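Local coordinates for cytoplasmic protein (Cryptococcus neoformans var. grubii serotype A, PDB 7LPO) that probably hydrolyses steryl beta-glucosides, releasing the sterol from its glucose, as a glycoside hydrolase of family 5, at residues Ala126-Cys131 and Gly256-Glu261; Ile211-Phe216 and Cys366-His371; Glu301-Gly306 and Gly372-Ala377; Pro430-Pro435 and Gly473-Lys478. All blocks are in the same frame, centred on the assembly; numbering follows the deposited sequence.

Interaction 1: residues Ala126-Cys131 and Gly256-Glu261; sequences AVLRKC and GDLLDE
Leu258 lays its branched end over one side of helix 118-133, between Leu128 and Arg129. Its CD1 meets CB of Leu128 at 3.7 Å. Its CD2 lies 3.9 Å from CA of Arg129 and 4.0 Å from CG of Arg129. The Arg129 chain crosses Leu258 at about a right angle and bends at chi3 (-147°), and its guanidinium reaches Asp257. There NH1 of Arg129 donates to OD1 of Asp257 at 3.2 Å, forming a salt bridge. The bond is bent (139°). It uses the syn lone pair of OD1, and the guanidinium and carboxylate lie nearly coplanar. NH2 of Arg129 also bonds to the carbonyl of Glu254. The charged pair lies toward the surface, and the leucines are buried. The contact joins helix 118-133 to the 3-10 turn between helix 232-254 and strand 263-267. Leu128 also packs on Ile251 of helix 232-254. Helix 118-133 packs on the parallel strands 98-104 and 137-143, consistent with the TIM barrel of family 5.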
loop_
_atom_site.group_PDB
_atom_site.type_symbol
_atom_site.label_atom_id
_atom_site.label_comp_id
_atom_site.label_asym_id
_atom_site.label_seq_id
_atom_site.Cartn_x
_atom_site.Cartn_y
_atom_site.Cartn_z
ATOM N N ALA A 126 -17.495 13.473 2.731
ATOM C CA ALA A 126 -17.193 14.878 2.486
ATOM C C ALA A 126 -15.837 15.038 1.812
ATOM O O ALA A 126 -15.685 15.846 0.890
ATOM C CB ALA A 126 -17.221 15.655 3.806
ATOM N N VAL A 127 -14.832 14.290 2.269
ATOM C CA VAL A 127 -13.529 14.319 1.607
ATOM C C VAL A 127 -13.657 13.847 0.166
ATOM O O VAL A 127 -13.118 14.461 -0.757
ATOM C CB VAL A 127 -12.508 13.470 2.384
ATOM C CG1 VAL A 127 -11.194 13.373 1.607
ATOM C CG2 VAL A 127 -12.285 14.050 3.767
ATOM N N LEU A 128 -14.393 12.757 -0.055
ATOM C CA LEU A 128 -14.564 12.263 -1.417
ATOM C C LEU A 128 -15.245 13.301 -2.303
ATOM O O LEU A 128 -14.910 13.430 -3.485
ATOM C CB LEU A 128 -15.359 10.960 -1.405
ATOM C CG LEU A 128 -14.639 9.804 -0.717
ATOM C CD1 LEU A 128 -15.524 8.567 -0.645
ATOM C CD2 LEU A 128 -13.312 9.496 -1.436
ATOM N N ARG A 129 -16.185 14.065 -1.750
ATOM C CA ARG A 129 -16.856 15.085 -2.550
ATOM C C ARG A 129 -15.876 16.144 -3.043
ATOM O O ARG A 129 -15.947 16.573 -4.200
ATOM C CB ARG A 129 -17.979 15.733 -1.740
ATOM C CG ARG A 129 -19.227 14.870 -1.639
ATOM C CD ARG A 129 -20.469 15.724 -1.462
ATOM N NE ARG A 129 -21.472 15.063 -0.635
ATOM C CZ ARG A 129 -22.371 14.199 -1.095
ATOM N NH1 ARG A 129 -22.396 13.882 -2.390
ATOM N NH2 ARG A 129 -23.248 13.653 -0.259
ATOM N N LYS A 130 -14.958 16.584 -2.179
ATOM C CA LYS A 130 -13.952 17.553 -2.608
ATOM C C LYS A 130 -13.004 16.951 -3.640
ATOM O O LYS A 130 -12.610 17.630 -4.595
ATOM C CB LYS A 130 -13.167 18.073 -1.406
ATOM C CG LYS A 130 -13.914 19.122 -0.606
ATOM C CD LYS A 130 -13.004 19.843 0.375
ATOM C CE LYS A 130 -13.565 21.209 0.746
ATOM N NZ LYS A 130 -13.700 22.106 -0.441
ATOM N N CYS A 131 -12.614 15.684 -3.468
ATOM C CA CYS A 131 -11.814 15.031 -4.503
ATOM C C CYS A 131 -12.532 15.070 -5.846
ATOM O O CYS A 131 -11.911 15.304 -6.888
ATOM C CB CYS A 131 -11.506 13.588 -4.111
ATOM S SG CYS A 131 -10.545 13.447 -2.580
ATOM N N GLY A 256 -24.542 8.812 -3.727
ATOM C CA GLY A 256 -24.445 7.898 -4.857
ATOM C C GLY A 256 -23.774 8.499 -6.069
ATOM O O GLY A 256 -23.266 7.758 -6.926
ATOM N N ASP A 257 -23.771 9.827 -6.178
ATOM C CA ASP A 257 -23.145 10.551 -7.269
ATOM C C ASP A 257 -21.632 10.375 -7.302
ATOM O O ASP A 257 -21.017 10.635 -8.336
ATOM C CB ASP A 257 -23.442 12.032 -7.136
ATOM C CG ASP A 257 -23.054 12.571 -5.750
ATOM O OD1 ASP A 257 -23.852 12.416 -4.788
ATOM O OD2 ASP A 257 -21.942 13.141 -5.615
ATOM N N LEU A 258 -21.040 9.917 -6.199
ATOM C CA LEU A 258 -19.601 9.685 -6.180
ATOM C C LEU A 258 -19.231 8.420 -6.936
ATOM O O LEU A 258 -18.103 8.295 -7.421
ATOM C CB LEU A 258 -19.112 9.573 -4.738
ATOM C CG LEU A 258 -19.261 10.774 -3.804
ATOM C CD1 LEU A 258 -18.913 10.354 -2.388
ATOM C CD2 LEU A 258 -18.392 11.910 -4.260
ATOM N N LEU A 259 -20.149 7.467 -7.030
ATOM C CA LEU A 259 -19.791 6.159 -7.550
ATOM C C LEU A 259 -19.490 6.240 -9.039
ATOM O O LEU A 259 -20.205 6.903 -9.796
ATOM C CB LEU A 259 -20.913 5.166 -7.292
ATOM C CG LEU A 259 -21.191 4.809 -5.833
ATOM C CD1 LEU A 259 -22.288 3.746 -5.787
ATOM C CD2 LEU A 259 -19.964 4.322 -5.105
ATOM N N ASP A 260 -18.389 5.594 -9.443
ATOM C CA ASP A 260 -18.006 5.423 -10.842
ATOM C C ASP A 260 -17.452 6.693 -11.480
ATOM O O ASP A 260 -16.456 6.632 -12.210
ATOM C CB ASP A 260 -19.200 4.886 -11.641
ATOM C CG ASP A 260 -19.728 3.578 -11.073
ATOM O OD1 ASP A 260 -18.888 2.735 -10.679
ATOM O OD2 ASP A 260 -20.969 3.396 -10.998
ATOM N N GLU A 261 -18.074 7.841 -11.210
ATOM C CA GLU A 261 -17.525 9.101 -11.692
ATOM C C GLU A 261 -16.288 9.497 -10.896
ATOM O O GLU A 261 -15.326 10.036 -11.454
ATOM C CB GLU A 261 -18.583 10.199 -11.615
ATOM C CG GLU A 261 -18.076 11.575 -12.034
ATOM C CD GLU A 261 -19.190 12.606 -12.165
ATOM O OE1 GLU A 261 -20.341 12.318 -11.750
ATOM O OE2 GLU A 261 -18.913 13.710 -12.680
#

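Interaction 2: residues Ile211-Phe216 and Cys366-His371; sequences IWTFFF and CIWAHH
Trp368 points the far end of its indole at helix 206-221, where it meets Thr213 and Phe214. The tightest point is CH2 of Trp368 against the methyl CG2 of Thr213, at 3.6 Å. These two side chains come from opposite directions. The torsion of Thr213 (chi1 -58°) sets its methyl anti to the backbone N. Its buried hydroxyl then lies beside the backbone N and has two partners, the carbonyl of Gln209 and N of Leu276. The same CH2 of Trp368 also lies 3.9 Å from CE1 of Phe214. The Phe214 ring and the six-membered ring of Trp368 meet obliquely, with planes 42° apart and centroids 5.7 Å apart.

The looser part is at Ile367. Only its CG2 methyl makes the contact, 3.9 Å from CZ of Phe214. There is no solvent side among the touching residues, as all four are buried. No hydrogen bond joins the two segments directly, but NE1 of Trp368 bonds to the hydroxyl of Thr210, three residues before Thr213 on helix 206-221. The short, weakly bonded helix 367-370 is capped by Cys366, whose SG accepts from N of Ala369. Trp368 meets Phe387 edge-to-face. The contact lies about 26 Å from the centre of the chain. There Phe214 of helix 206-221 touches both helix 367-370 and, through Ile232 and Leu236, helix 232-254.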
loop_
_atom_site.group_PDB
_atom_site.type_symbol
_atom_site.label_atom_id
_atom_site.label_comp_id
_atom_site.label_asym_id
_atom_site.label_seq_id
_atom_site.Cartn_x
_atom_site.Cartn_y
_atom_site.Cartn_z
ATOM N N ILE A 211 -2.810 -14.149 14.924
ATOM C CA ILE A 211 -4.028 -13.455 14.531
ATOM C C ILE A 211 -4.329 -13.692 13.062
ATOM O O ILE A 211 -5.483 -13.918 12.686
ATOM C CB ILE A 211 -3.912 -11.954 14.853
ATOM C CG1 ILE A 211 -3.949 -11.741 16.364
ATOM C CG2 ILE A 211 -5.048 -11.175 14.195
ATOM C CD1 ILE A 211 -3.471 -10.362 16.809
ATOM N N TRP A 212 -3.300 -13.638 12.208
ATOM C CA TRP A 212 -3.516 -13.857 10.784
ATOM C C TRP A 212 -3.904 -15.301 10.488
ATOM O O TRP A 212 -4.674 -15.547 9.556
ATOM C CB TRP A 212 -2.263 -13.466 10.005
ATOM C CG TRP A 212 -2.081 -12.000 9.861
ATOM C CD1 TRP A 212 -1.085 -11.249 10.395
ATOM C CD2 TRP A 212 -2.929 -11.094 9.137
ATOM N NE1 TRP A 212 -1.250 -9.928 10.042
ATOM C CE2 TRP A 212 -2.376 -9.807 9.274
ATOM C CE3 TRP A 212 -4.101 -11.249 8.387
ATOM C CZ2 TRP A 212 -2.944 -8.679 8.683
ATOM C CZ3 TRP A 212 -4.663 -10.131 7.798
ATOM C CH2 TRP A 212 -4.085 -8.859 7.952
ATOM N N THR A 213 -3.388 -16.264 11.254
ATOM C CA THR A 213 -3.818 -17.650 11.081
ATOM C C THR A 213 -5.293 -17.803 11.447
ATOM O O THR A 213 -6.042 -18.515 10.762
ATOM C CB THR A 213 -2.944 -18.574 11.932
ATOM O OG1 THR A 213 -1.567 -18.434 11.567
ATOM C CG2 THR A 213 -3.327 -20.030 11.753
ATOM N N PHE A 214 -5.723 -17.134 12.524
ATOM C CA PHE A 214 -7.141 -17.056 12.860
ATOM C C PHE A 214 -7.938 -16.466 11.700
ATOM O O PHE A 214 -8.899 -17.070 11.213
ATOM C CB PHE A 214 -7.335 -16.200 14.127
ATOM C CG PHE A 214 -6.950 -16.876 15.426
ATOM C CD1 PHE A 214 -6.646 -18.223 15.489
ATOM C CD2 PHE A 214 -6.921 -16.142 16.607
ATOM C CE1 PHE A 214 -6.328 -18.830 16.710
ATOM C CE2 PHE A 214 -6.591 -16.744 17.827
ATOM C CZ PHE A 214 -6.294 -18.083 17.877
ATOM N N PHE A 215 -7.533 -15.278 11.239
ATOM C CA PHE A 215 -8.316 -14.529 10.256
ATOM C C PHE A 215 -8.590 -15.344 8.996
ATOM O O PHE A 215 -9.726 -15.392 8.511
ATOM C CB PHE A 215 -7.583 -13.232 9.901
ATOM C CG PHE A 215 -8.386 -12.277 9.052
ATOM C CD1 PHE A 215 -9.335 -11.440 9.628
ATOM C CD2 PHE A 215 -8.179 -12.199 7.680
ATOM C CE1 PHE A 215 -10.062 -10.556 8.866
ATOM C CE2 PHE A 215 -8.911 -11.308 6.910
ATOM C CZ PHE A 215 -9.857 -10.481 7.518
ATOM N N PHE A 216 -7.557 -15.960 8.429
ATOM C CA PHE A 216 -7.671 -16.603 7.130
ATOM C C PHE A 216 -7.942 -18.091 7.212
ATOM O O PHE A 216 -8.426 -18.660 6.232
ATOM C CB PHE A 216 -6.390 -16.412 6.309
ATOM C CG PHE A 216 -6.253 -15.060 5.707
ATOM C CD1 PHE A 216 -7.187 -14.590 4.808
ATOM C CD2 PHE A 216 -5.191 -14.254 6.043
ATOM C CE1 PHE A 216 -7.064 -13.344 4.258
ATOM C CE2 PHE A 216 -5.059 -13.001 5.487
ATOM C CZ PHE A 216 -5.993 -12.548 4.590
ATOM N N CYS A 366 -1.237 -21.214 25.834
ATOM C CA CYS A 366 -1.002 -21.137 24.398
ATOM C C CYS A 366 -2.083 -21.884 23.632
ATOM O O CYS A 366 -2.336 -23.069 23.883
ATOM C CB CYS A 366 0.368 -21.715 24.046
ATOM S SG CYS A 366 0.752 -21.662 22.286
ATOM N N ILE A 367 -2.708 -21.189 22.677
ATOM C CA ILE A 367 -3.767 -21.800 21.885
ATOM C C ILE A 367 -3.213 -22.843 20.922
ATOM O O ILE A 367 -3.937 -23.773 20.540
ATOM C CB ILE A 367 -4.564 -20.702 21.152
ATOM C CG1 ILE A 367 -5.896 -21.252 20.635
ATOM C CG2 ILE A 367 -3.758 -20.094 20.008
ATOM C CD1 ILE A 367 -6.822 -21.769 21.751
ATOM N N TRP A 368 -1.933 -22.744 20.547
ATOM C CA TRP A 368 -1.351 -23.725 19.633
ATOM C C TRP A 368 -0.963 -24.999 20.363
ATOM O O TRP A 368 -1.160 -26.102 19.841
ATOM C CB TRP A 368 -0.157 -23.107 18.913
ATOM C CG TRP A 368 -0.581 -21.872 18.193
ATOM C CD1 TRP A 368 -0.105 -20.609 18.375
ATOM C CD2 TRP A 368 -1.606 -21.776 17.194
ATOM N NE1 TRP A 368 -0.773 -19.730 17.553
ATOM C CE2 TRP A 368 -1.688 -20.427 16.809
ATOM C CE3 TRP A 368 -2.457 -22.705 16.588
ATOM C CZ2 TRP A 368 -2.577 -19.986 15.837
ATOM C CZ3 TRP A 368 -3.339 -22.267 15.632
ATOM C CH2 TRP A 368 -3.395 -20.921 15.263
ATOM N N ALA A 369 -0.447 -24.865 21.587
ATOM C CA ALA A 369 -0.300 -26.029 22.452
ATOM C C ALA A 369 -1.647 -26.697 22.684
ATOM O O ALA A 369 -1.748 -27.929 22.705
ATOM C CB ALA A 369 0.324 -25.616 23.788
ATOM N N HIS A 370 -2.695 -25.893 22.854
ATOM C CA HIS A 370 -4.023 -26.428 23.107
ATOM C C HIS A 370 -4.558 -27.210 21.922
ATOM O O HIS A 370 -5.460 -28.030 22.097
ATOM C CB HIS A 370 -4.978 -25.290 23.456
ATOM C CG HIS A 370 -6.303 -25.757 23.960
ATOM N ND1 HIS A 370 -6.427 -26.609 25.033
ATOM C CD2 HIS A 370 -7.560 -25.494 23.535
ATOM C CE1 HIS A 370 -7.707 -26.846 25.255
ATOM N NE2 HIS A 370 -8.414 -26.189 24.354
ATOM N N HIS A 371 -4.035 -26.968 20.724
ATOM C CA HIS A 371 -4.370 -27.752 19.548
ATOM C C HIS A 371 -3.328 -28.825 19.259
ATOM O O HIS A 371 -3.372 -29.443 18.193
ATOM C CB HIS A 371 -4.547 -26.826 18.340
ATOM C CG HIS A 371 -5.850 -26.092 18.348
ATOM N ND1 HIS A 371 -6.027 -24.899 19.016
ATOM C CD2 HIS A 371 -7.058 -26.414 17.826
ATOM C CE1 HIS A 371 -7.282 -24.505 18.883
ATOM N NE2 HIS A 371 -7.927 -25.403 18.158
#

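Interaction 3: residues Glu301-Gly306 and Gly372-Ala377; sequences EGMRLG and GVWEIA
A Met-aromatic contact joins helix 299-306 to the short, weakly bonded strand 374-375, which pairs antiparallel with strand 380-381. Met303 lies beside the indole of Trp374. The sulfur SD of Met303 lies 4.2 Å from the centroid of the five-membered ring of Trp374. It sits 40° off the ring normal, an oblique approach. The two side chains slide past each other in opposite directions. SD of Met303 is 3.7 Å from CD1 of Trp374, and CB of Met303 is 3.8 Å from its CE2. The backbone also takes part, since O of Met303 comes within 3.7 Å of CZ2 of Trp374.

The outer end of the indole meets Arg304. CG of Arg304 is 3.9 Å from CZ3 of Trp374, so an aliphatic carbon makes this contact. The guanidinium is turned steeply against the ring, and its NH2 bonds to the carbonyl of Ser379. The indole points at the helix with chi1 at 65°, which places CG between the backbone N and the carbonyl carbon. Ile376 lies over one face of the same ring, with its CG1 offset toward the rim. Two residues before Trp374, Gly372, with positive phi, closes helix 367-370 in a Schellman motif. No hydrogen bond links the two segments. The contact is consistent with mainly dispersion forces, with the polarisable sulfur contributing, and the charge of Arg304 is directed elsewhere.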
loop_
_atom_site.group_PDB
_atom_site.type_symbol
_atom_site.label_atom_id
_atom_site.label_comp_id
_atom_site.label_asym_id
_atom_site.label_seq_id
_atom_site.Cartn_x
_atom_site.Cartn_y
_atom_site.Cartn_z
ATOM N N GLU A 301 10.104 -20.735 19.312
ATOM C CA GLU A 301 10.670 -19.858 20.332
ATOM C C GLU A 301 9.673 -18.780 20.741
ATOM O O GLU A 301 9.603 -18.406 21.914
ATOM C CB GLU A 301 11.967 -19.219 19.841
ATOM C CG GLU A 301 13.147 -20.177 19.786
ATOM C CD GLU A 301 14.432 -19.506 19.293
ATOM O OE1 GLU A 301 14.353 -18.538 18.496
ATOM O OE2 GLU A 301 15.529 -19.952 19.705
ATOM N N GLY A 302 8.898 -18.260 19.787
ATOM C CA GLY A 302 7.933 -17.224 20.115
ATOM C C GLY A 302 6.785 -17.741 20.962
ATOM O O GLY A 302 6.289 -17.034 21.844
ATOM N N MET A 303 6.347 -18.977 20.699
ATOM C CA MET A 303 5.325 -19.608 21.525
ATOM C C MET A 303 5.822 -19.823 22.951
ATOM O O MET A 303 5.088 -19.575 23.914
ATOM C CB MET A 303 4.902 -20.937 20.899
ATOM C CG MET A 303 4.129 -20.799 19.586
ATOM S SD MET A 303 3.893 -22.381 18.736
ATOM C CE MET A 303 3.174 -21.825 17.189
ATOM N N ARG A 304 7.059 -20.299 23.111
ATOM C CA ARG A 304 7.618 -20.428 24.453
ATOM C C ARG A 304 7.687 -19.076 25.142
ATOM O O ARG A 304 7.383 -18.959 26.336
ATOM C CB ARG A 304 9.010 -21.048 24.401
ATOM C CG ARG A 304 9.036 -22.508 23.982
ATOM C CD ARG A 304 10.436 -22.881 23.551
ATOM N NE ARG A 304 10.528 -24.244 23.039
ATOM C CZ ARG A 304 11.483 -24.666 22.217
ATOM N NH1 ARG A 304 12.422 -23.821 21.806
ATOM N NH2 ARG A 304 11.492 -25.929 21.804
ATOM N N LEU A 305 8.097 -18.043 24.405
ATOM C CA LEU A 305 8.100 -16.697 24.962
ATOM C C LEU A 305 6.692 -16.269 25.360
ATOM O O LEU A 305 6.494 -15.626 26.394
ATOM C CB LEU A 305 8.690 -15.717 23.941
ATOM C CG LEU A 305 10.203 -15.786 23.716
ATOM C CD1 LEU A 305 10.608 -14.921 22.509
ATOM C CD2 LEU A 305 10.955 -15.338 24.942
ATOM N N GLY A 306 5.702 -16.591 24.529
ATOM C CA GLY A 306 4.331 -16.237 24.840
ATOM C C GLY A 306 3.776 -16.953 26.054
ATOM O O GLY A 306 2.726 -16.552 26.567
ATOM N N GLY A 372 -2.399 -29.064 20.185
ATOM C CA GLY A 372 -1.452 -30.150 20.046
ATOM C C GLY A 372 -0.218 -29.843 19.229
ATOM O O GLY A 372 0.504 -30.778 18.864
ATOM N N VAL A 373 0.054 -28.572 18.929
ATOM C CA VAL A 373 1.248 -28.239 18.159
ATOM C C VAL A 373 2.502 -28.494 18.981
ATOM O O VAL A 373 3.511 -28.980 18.456
ATOM C CB VAL A 373 1.177 -26.780 17.670
ATOM C CG1 VAL A 373 2.494 -26.360 16.998
ATOM C CG2 VAL A 373 0.003 -26.611 16.716
ATOM N N TRP A 374 2.479 -28.153 20.271
ATOM C CA TRP A 374 3.631 -28.384 21.128
ATOM C C TRP A 374 3.168 -28.677 22.544
ATOM O O TRP A 374 2.016 -28.440 22.909
ATOM C CB TRP A 374 4.604 -27.199 21.103
ATOM C CG TRP A 374 4.107 -25.904 21.660
ATOM C CD1 TRP A 374 3.112 -25.120 21.154
ATOM C CD2 TRP A 374 4.611 -25.213 22.815
ATOM N NE1 TRP A 374 2.960 -23.992 21.925
ATOM C CE2 TRP A 374 3.870 -24.022 22.947
ATOM C CE3 TRP A 374 5.618 -25.482 23.744
ATOM C CZ2 TRP A 374 4.100 -23.107 23.969
ATOM C CZ3 TRP A 374 5.841 -24.576 24.763
ATOM C CH2 TRP A 374 5.084 -23.403 24.868
ATOM N N GLU A 375 4.099 -29.187 23.344
ATOM C CA GLU A 375 3.845 -29.596 24.719
ATOM C C GLU A 375 4.541 -28.629 25.664
ATOM O O GLU A 375 5.774 -28.549 25.673
ATOM C CB GLU A 375 4.339 -31.021 24.962
ATOM C CG GLU A 375 4.061 -31.522 26.369
ATOM C CD GLU A 375 4.498 -32.958 26.577
ATOM O OE1 GLU A 375 5.436 -33.405 25.882
ATOM O OE2 GLU A 375 3.902 -33.639 27.440
ATOM N N ILE A 376 3.751 -27.934 26.488
ATOM C CA ILE A 376 4.289 -26.871 27.334
ATOM C C ILE A 376 5.204 -27.431 28.419
ATOM O O ILE A 376 6.218 -26.812 28.768
ATOM C CB ILE A 376 3.137 -26.049 27.944
ATOM C CG1 ILE A 376 2.526 -25.124 26.885
ATOM C CG2 ILE A 376 3.630 -25.252 29.141
ATOM C CD1 ILE A 376 1.191 -24.539 27.279
ATOM N N ALA A 377 4.864 -28.592 28.985
ATOM C CA ALA A 377 5.649 -29.114 30.103
ATOM C C ALA A 377 7.086 -29.403 29.683
ATOM O O ALA A 377 8.031 -29.116 30.430
ATOM C CB ALA A 377 4.992 -30.376 30.671
#

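Interaction 4: residues Pro430-Pro435 and Gly473-Lys478; sequences PVLRQP and GVIRKK
Arg476, Leu432 and Ile475 bury the most surface here, where a type II beta turn, Pro430 to Arg433, meets the C-terminal end of helix 471-475. The turn lies in the loop after strand 424-427, one of the parallel strands consistent with the family 5 TIM barrel. The helix closes in a Schellman motif with Lys477, of positive phi, as its C-prime residue. Leu432 occupies the turn position with positive phi. Its side chain crosses Ile475 at about a right angle. Both methyls of Leu432 meet the terminal methyl of Ile475. CD2 of Leu432 is 3.4 Å from CD1 of Ile475, tighter than usual for two carbons, and CD1 of Leu432 follows at 3.6 Å. This apolar pair lies near the surface.

Arg476 leaves the helix end with its chain extended from CG to NE, which carries the guanidinium to Gln434. CG of Gln434 lies over one face of that group, 3.8 Å from CZ of Arg476. The amide and guanidinium planes are 73° apart. NE2 of Gln434 and NH1 of Arg476 are both donors and do not bond to each other. Asp507 of helix 490-512 serves both side chains: its OD1 accepts from NE2 of Gln434, and its OD2 forms a salt bridge with NH2 of Arg476. The shared carboxylate probably offsets the positive charge there. NH2 of Arg476 is 3.6 Å from CG of Gln434.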
loop_
_atom_site.group_PDB
_atom_site.type_symbol
_atom_site.label_atom_id
_atom_site.label_comp_id
_atom_site.label_asym_id
_atom_site.label_seq_id
_atom_site.Cartn_x
_atom_site.Cartn_y
_atom_site.Cartn_z
ATOM N N PRO A 430 -1.371 -11.104 -1.869
ATOM C CA PRO A 430 -0.395 -10.921 -0.788
ATOM C C PRO A 430 0.984 -10.540 -1.318
ATOM O O PRO A 430 1.399 -10.942 -2.405
ATOM C CB PRO A 430 -0.373 -12.288 -0.096
ATOM C CG PRO A 430 -1.745 -12.864 -0.375
ATOM C CD PRO A 430 -2.113 -12.372 -1.752
ATOM N N VAL A 431 1.694 -9.751 -0.514
ATOM C CA VAL A 431 2.982 -9.202 -0.908
ATOM C C VAL A 431 3.882 -10.303 -1.442
ATOM O O VAL A 431 3.979 -11.387 -0.859
ATOM C CB VAL A 431 3.623 -8.485 0.295
ATOM C CG1 VAL A 431 5.101 -8.262 0.073
ATOM C CG2 VAL A 431 2.931 -7.158 0.557
ATOM N N LEU A 432 4.537 -10.014 -2.567
ATOM C CA LEU A 432 5.550 -10.854 -3.195
ATOM C C LEU A 432 5.006 -12.179 -3.707
ATOM O O LEU A 432 5.789 -13.089 -4.003
ATOM C CB LEU A 432 6.713 -11.113 -2.230
ATOM C CG LEU A 432 7.563 -9.883 -1.886
ATOM C CD1 LEU A 432 8.604 -10.234 -0.828
ATOM C CD2 LEU A 432 8.229 -9.302 -3.133
ATOM N N ARG A 433 3.691 -12.321 -3.820
ATOM C CA ARG A 433 3.077 -13.520 -4.369
ATOM C C ARG A 433 2.348 -13.167 -5.661
ATOM O O ARG A 433 1.887 -12.036 -5.851
ATOM C CB ARG A 433 2.088 -14.156 -3.368
ATOM C CG ARG A 433 2.619 -14.353 -1.938
ATOM C CD ARG A 433 3.646 -15.480 -1.859
ATOM N NE ARG A 433 3.659 -16.116 -0.541
ATOM C CZ ARG A 433 4.757 -16.541 0.086
ATOM N NH1 ARG A 433 5.961 -16.407 -0.478
ATOM N NH2 ARG A 433 4.653 -17.107 1.285
ATOM N N GLN A 434 2.244 -14.136 -6.548
ATOM C CA GLN A 434 1.379 -13.953 -7.700
ATOM C C GLN A 434 -0.076 -14.090 -7.268
ATOM O O GLN A 434 -0.384 -14.841 -6.338
ATOM C CB GLN A 434 1.679 -14.987 -8.774
ATOM C CG GLN A 434 3.019 -14.835 -9.462
ATOM C CD GLN A 434 3.187 -15.859 -10.579
ATOM O OE1 GLN A 434 2.898 -17.046 -10.401
ATOM N NE2 GLN A 434 3.636 -15.401 -11.737
ATOM N N PRO A 435 -0.994 -13.390 -7.926
ATOM C CA PRO A 435 -2.410 -13.582 -7.616
ATOM C C PRO A 435 -2.838 -14.987 -7.991
ATOM O O PRO A 435 -2.179 -15.643 -8.815
ATOM C CB PRO A 435 -3.117 -12.524 -8.479
ATOM C CG PRO A 435 -2.202 -12.310 -9.624
ATOM C CD PRO A 435 -0.796 -12.474 -9.067
ATOM N N GLY A 473 13.432 -11.279 -9.053
ATOM C CA GLY A 473 14.051 -12.413 -9.713
ATOM C C GLY A 473 14.664 -13.402 -8.741
ATOM O O GLY A 473 14.654 -14.609 -8.991
ATOM N N VAL A 474 15.220 -12.909 -7.636
ATOM C CA VAL A 474 15.738 -13.801 -6.606
ATOM C C VAL A 474 14.595 -14.579 -5.968
ATOM O O VAL A 474 14.643 -15.809 -5.856
ATOM C CB VAL A 474 16.528 -12.999 -5.556
ATOM C CG1 VAL A 474 16.605 -13.777 -4.245
ATOM C CG2 VAL A 474 17.912 -12.655 -6.082
ATOM N N ILE A 475 13.554 -13.866 -5.534
ATOM C CA ILE A 475 12.404 -14.507 -4.899
ATOM C C ILE A 475 11.859 -15.621 -5.777
ATOM O O ILE A 475 11.401 -16.656 -5.280
ATOM C CB ILE A 475 11.315 -13.462 -4.603
ATOM C CG1 ILE A 475 11.692 -12.624 -3.388
ATOM C CG2 ILE A 475 9.980 -14.142 -4.411
ATOM C CD1 ILE A 475 10.998 -11.281 -3.360
ATOM N N ARG A 476 11.883 -15.419 -7.092
ATOM C CA ARG A 476 11.289 -16.344 -8.043
ATOM C C ARG A 476 12.311 -17.277 -8.675
ATOM O O ARG A 476 12.047 -17.833 -9.746
ATOM C CB ARG A 476 10.540 -15.561 -9.119
ATOM C CG ARG A 476 9.331 -14.837 -8.541
ATOM C CD ARG A 476 8.428 -14.248 -9.600
ATOM N NE ARG A 476 7.386 -13.444 -8.967
ATOM C CZ ARG A 476 6.332 -12.931 -9.596
ATOM N NH1 ARG A 476 6.166 -13.138 -10.897
ATOM N NH2 ARG A 476 5.448 -12.207 -8.920
ATOM N N LYS A 477 13.467 -17.457 -8.034
ATOM C CA LYS A 477 14.427 -18.498 -8.402
ATOM C C LYS A 477 14.820 -18.410 -9.874
ATOM O O LYS A 477 14.988 -19.420 -10.562
ATOM C CB LYS A 477 13.870 -19.882 -8.057
ATOM C CG LYS A 477 14.318 -20.402 -6.694
ATOM C CD LYS A 477 13.224 -20.295 -5.631
ATOM C CE LYS A 477 13.640 -21.010 -4.343
ATOM N NZ LYS A 477 12.489 -21.350 -3.457
ATOM N N LYS A 478 14.991 -17.184 -10.359
ATOM C CA LYS A 478 15.501 -16.944 -11.701
ATOM C C LYS A 478 17.019 -16.926 -11.760
ATOM O O LYS A 478 17.585 -16.968 -12.859
ATOM C CB LYS A 478 14.977 -15.609 -12.238
ATOM C CG LYS A 478 13.479 -15.397 -12.019
ATOM C CD LYS A 478 12.661 -16.622 -12.427
ATOM C CE LYS A 478 13.052 -17.118 -13.814
ATOM N NZ LYS A 478 12.590 -18.520 -14.047
#

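Interactions 2 and 3 are neighbours, with centres 12 Å apart. Helix 367-370 and strand 374-375 follow each other in the chain, and Trp368 O lies 2.9 Å from Val373 N, a probable hydrogen bond. CE of Met303 also packs on CD1 of Trp368, at 3.7 Å. Interaction 1 lies far off, its centre about 50 Å from that of interaction 3. Interaction 4 is 26 Å from interaction 2 between centres. Along the chain, the segments of 1 and 2 alternate, as do those of 2 and 3; interaction 4 comes last. Helix 232-254 touches both interactions 1 and 2. Interactions 2 and 3 thus tie distant segments together on one side, while 1 and 4 fasten separate parts on opposite sides of the chain's centre.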